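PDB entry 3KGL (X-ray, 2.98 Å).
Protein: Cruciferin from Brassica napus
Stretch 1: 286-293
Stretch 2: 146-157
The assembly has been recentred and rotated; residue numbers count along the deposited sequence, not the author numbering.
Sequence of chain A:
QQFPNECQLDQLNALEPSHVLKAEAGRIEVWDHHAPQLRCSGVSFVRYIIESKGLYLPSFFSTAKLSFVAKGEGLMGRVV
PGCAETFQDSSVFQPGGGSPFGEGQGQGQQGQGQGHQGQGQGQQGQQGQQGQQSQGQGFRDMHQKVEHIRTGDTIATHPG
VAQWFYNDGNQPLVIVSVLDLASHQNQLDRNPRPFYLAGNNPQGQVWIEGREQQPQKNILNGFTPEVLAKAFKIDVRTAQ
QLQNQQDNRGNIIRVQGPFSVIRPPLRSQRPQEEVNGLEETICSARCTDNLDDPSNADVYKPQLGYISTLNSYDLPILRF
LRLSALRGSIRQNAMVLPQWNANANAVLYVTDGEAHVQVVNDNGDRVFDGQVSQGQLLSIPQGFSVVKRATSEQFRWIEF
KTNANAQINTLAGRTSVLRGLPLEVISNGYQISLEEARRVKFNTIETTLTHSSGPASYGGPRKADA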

# COMPACT_ATOMS: atom_id res chain seq x y z
N ARG A 286 16.63 -17.27 7.75
CA ARG A 286 17.37 -16.60 8.81
C ARG A 286 16.68 -15.28 9.17
O ARG A 286 16.45 -14.44 8.30
CB ARG A 286 18.82 -16.35 8.37
CG ARG A 286 19.82 -16.17 9.50
CD ARG A 286 21.11 -15.53 9.01
NE ARG A 286 22.13 -15.47 10.06
CZ ARG A 286 23.08 -14.54 10.13
NH1 ARG A 286 23.14 -13.58 9.22
NH2 ARG A 286 23.97 -14.57 11.12
N CYS A 287 16.34 -15.11 10.45
CA CYS A 287 15.61 -13.93 10.91
C CYS A 287 16.38 -13.07 11.92
O CYS A 287 15.97 -11.96 12.22
CB CYS A 287 14.22 -14.33 11.45
SG CYS A 287 12.89 -14.50 10.19
N THR A 288 17.49 -13.59 12.45
CA THR A 288 18.36 -12.83 13.37
C THR A 288 19.71 -12.53 12.71
O THR A 288 20.12 -13.23 11.78
CB THR A 288 18.62 -13.59 14.69
OG1 THR A 288 17.47 -14.35 15.07
CG2 THR A 288 18.97 -12.62 15.80
N ASP A 289 20.42 -11.52 13.21
CA ASP A 289 21.72 -11.15 12.65
C ASP A 289 22.41 -10.13 13.56
O ASP A 289 21.74 -9.36 14.25
CB ASP A 289 21.56 -10.57 11.24
CG ASP A 289 22.82 -10.74 10.39
OD1 ASP A 289 23.93 -10.72 10.95
OD2 ASP A 289 22.69 -10.89 9.16
N ASN A 290 23.74 -10.12 13.59
CA ASN A 290 24.45 -9.20 14.48
C ASN A 290 25.17 -8.05 13.78
O ASN A 290 26.09 -8.25 12.98
CB ASN A 290 25.40 -9.94 15.43
CG ASN A 290 25.92 -9.05 16.54
OD1 ASN A 290 26.78 -8.19 16.30
ND2 ASN A 290 25.41 -9.25 17.76
N LEU A 291 24.74 -6.83 14.11
CA LEU A 291 25.22 -5.63 13.43
C LEU A 291 26.47 -5.05 14.08
O LEU A 291 27.12 -4.18 13.51
CB LEU A 291 24.12 -4.57 13.39
CG LEU A 291 23.06 -4.82 12.33
CD1 LEU A 291 22.10 -3.65 12.26
CD2 LEU A 291 23.75 -5.05 11.00
N ASP A 292 26.81 -5.55 15.27
CA ASP A 292 28.07 -5.18 15.92
C ASP A 292 29.27 -5.96 15.35
O ASP A 292 30.37 -5.90 15.89
CB ASP A 292 27.98 -5.37 17.43
CG ASP A 292 27.29 -4.22 18.12
OD1 ASP A 292 27.17 -3.14 17.49
OD2 ASP A 292 26.87 -4.38 19.28
N ASP A 293 29.03 -6.66 14.25
CA ASP A 293 30.05 -7.43 13.55
C ASP A 293 30.59 -6.64 12.36
O ASP A 293 29.95 -6.59 11.30
CB ASP A 293 29.45 -8.76 13.05
CG ASP A 293 30.50 -9.84 12.87
OD1 ASP A 293 31.63 -9.53 12.43
OD2 ASP A 293 30.17 -11.01 13.18
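Stretch 2 (146-157) VEHIRTGDTIAT

In stretch 2 two extended segments, about 146-150 and about 153-157, are linked by a type II beta turn from R150 to D153. The second of these segments lies alongside the short, weakly bonded strand at about 288-290 of stretch 1. The two run antiparallel, with an angle of 158° between their N-to-C directions and a closest approach of the axes of 4.3 Å. The touching residues are at least 131 positions apart in sequence, and the contact buries 623 Å² summed over both sides.

At the start of stretch 1, R286 makes no contact with stretch 2; its NH1 instead forms a salt bridge with OD2 of D289, 2.7 Å away. Pairing begins at C287, whose carbonyl O accepts a hydrogen bond from the backbone N of A156 at 3.1 Å. T288 follows opposite I155, their CA atoms 4.6 Å apart. Its methyl CG2 packs against I155 CG1 at 3.7 Å, while its hydroxyl OG1 donates to E147 OE2 at 2.9 Å, so this one side chain reaches both extended segments of stretch 2.

D289 lies across from T154, with a CA-CA distance of 5.2 Å. The exchange between their backbones is uneven: T154 N donates to D289 O over a very short 2.5 Å, whereas the return bond from D289 N to T154 O is weak, at 3.2 Å and bent to 123°.

N290 comes closest in backbone register, its CA 4.1 Å from that of D153. Its side chain reaches into the turn, where the amide ND2 donates both to T151 O at 3.0 Å and to D153 OD1 at 3.1 Å. The same nitrogen lies over one face of the R150 guanidinium, 3.3 Å from R150 CZ. D153 also braces the turn from within, its OD2 accepting a hydrogen bond from R150 N at 2.7 Å.

Beyond the strand, L291 N donates an almost linear bond to G152 O at 2.9 Å, and L291 CG approaches T154 OG1 to 3.3 Å. The CA-to-CB bond of D292 points toward stretch 2, and its OD2 lies 3.4 Å from G152 CA and 3.5 Å from T151 CG2. Glycine suits this position twice over. With phi/psi of 101/-16°, a CB on G152 would be jammed against the preceding carbonyl, and it would also clash with D292 OD2 and N290 ND2, at 2.6 and 3.0 Å respectively. The contact fades at D293, which leaves the turn behind.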

# COMPACT_ATOMS: atom_id res chain seq x y z
N VAL A 146 14.63 -22.02 20.79
CA VAL A 146 14.99 -20.94 21.68
C VAL A 146 16.39 -20.47 21.34
O VAL A 146 17.36 -21.19 21.58
CB VAL A 146 14.96 -21.38 23.14
CG1 VAL A 146 15.61 -20.33 24.02
CG2 VAL A 146 13.54 -21.65 23.57
N GLU A 147 16.50 -19.27 20.78
CA GLU A 147 17.77 -18.69 20.40
C GLU A 147 18.42 -17.94 21.57
O GLU A 147 17.74 -17.57 22.53
CB GLU A 147 17.58 -17.75 19.20
CG GLU A 147 17.34 -18.47 17.87
CD GLU A 147 16.36 -17.73 16.96
OE1 GLU A 147 15.13 -17.93 17.10
OE2 GLU A 147 16.82 -16.96 16.08
N HIS A 148 19.74 -17.76 21.52
CA HIS A 148 20.44 -16.88 22.45
C HIS A 148 20.66 -15.55 21.75
O HIS A 148 20.94 -15.52 20.54
CB HIS A 148 21.77 -17.46 22.90
CG HIS A 148 22.47 -16.63 23.94
ND1 HIS A 148 23.55 -15.82 23.65
CD2 HIS A 148 22.25 -16.50 25.27
CE1 HIS A 148 23.95 -15.22 24.76
NE2 HIS A 148 23.18 -15.61 25.76
N ILE A 149 20.53 -14.47 22.50
CA ILE A 149 20.74 -13.13 21.95
C ILE A 149 21.73 -12.34 22.80
O ILE A 149 21.76 -12.47 24.03
CB ILE A 149 19.42 -12.35 21.85
CG1 ILE A 149 18.67 -12.39 23.18
CG2 ILE A 149 18.55 -12.93 20.75
CD1 ILE A 149 17.47 -11.50 23.21
N ARG A 150 22.55 -11.54 22.11
CA ARG A 150 23.55 -10.70 22.76
C ARG A 150 23.48 -9.34 22.10
O ARG A 150 22.84 -9.20 21.07
CB ARG A 150 24.96 -11.27 22.56
CG ARG A 150 25.24 -11.77 21.15
CD ARG A 150 26.67 -11.48 20.69
NE ARG A 150 26.88 -12.00 19.35
CZ ARG A 150 27.74 -11.51 18.46
NH1 ARG A 150 28.51 -10.47 18.78
NH2 ARG A 150 27.83 -12.06 17.25
N THR A 151 24.15 -8.36 22.69
CA THR A 151 24.11 -7.00 22.17
C THR A 151 24.49 -6.92 20.69
O THR A 151 25.47 -7.53 20.25
CB THR A 151 24.96 -6.06 23.03
OG1 THR A 151 24.32 -5.88 24.30
CG2 THR A 151 25.13 -4.71 22.35
N GLY A 152 23.69 -6.20 19.91
CA GLY A 152 23.95 -6.02 18.50
C GLY A 152 23.10 -6.90 17.61
O GLY A 152 23.00 -6.67 16.40
N ASP A 153 22.49 -7.93 18.19
CA ASP A 153 21.59 -8.78 17.42
C ASP A 153 20.45 -7.93 16.88
O ASP A 153 19.90 -7.08 17.58
CB ASP A 153 21.03 -9.93 18.26
CG ASP A 153 22.04 -11.04 18.52
OD1 ASP A 153 22.97 -11.22 17.70
OD2 ASP A 153 21.89 -11.74 19.54
N THR A 154 20.09 -8.16 15.63
CA THR A 154 18.96 -7.48 15.03
C THR A 154 17.92 -8.53 14.61
O THR A 154 18.19 -9.36 13.75
CB THR A 154 19.41 -6.64 13.84
OG1 THR A 154 20.59 -5.91 14.21
CG2 THR A 154 18.31 -5.66 13.42
N ILE A 155 16.75 -8.48 15.23
CA ILE A 155 15.70 -9.47 15.04
C ILE A 155 14.55 -8.98 14.15
O ILE A 155 14.14 -7.82 14.27
CB ILE A 155 15.08 -9.90 16.39
CG1 ILE A 155 15.99 -10.90 17.11
CG2 ILE A 155 13.68 -10.46 16.19
CD1 ILE A 155 16.90 -10.26 18.13
N ALA A 156 14.03 -9.85 13.29
CA ALA A 156 12.86 -9.51 12.46
C ALA A 156 11.63 -10.37 12.77
O ALA A 156 11.74 -11.57 13.05
CB ALA A 156 13.19 -9.59 11.00
N THR A 157 10.47 -9.73 12.71
CA THR A 157 9.22 -10.37 13.07
C THR A 157 8.09 -10.02 12.13
O THR A 157 7.76 -8.85 11.95
CB THR A 157 8.84 -10.05 14.52
OG1 THR A 157 9.23 -11.14 15.36
CG2 THR A 157 7.34 -9.83 14.66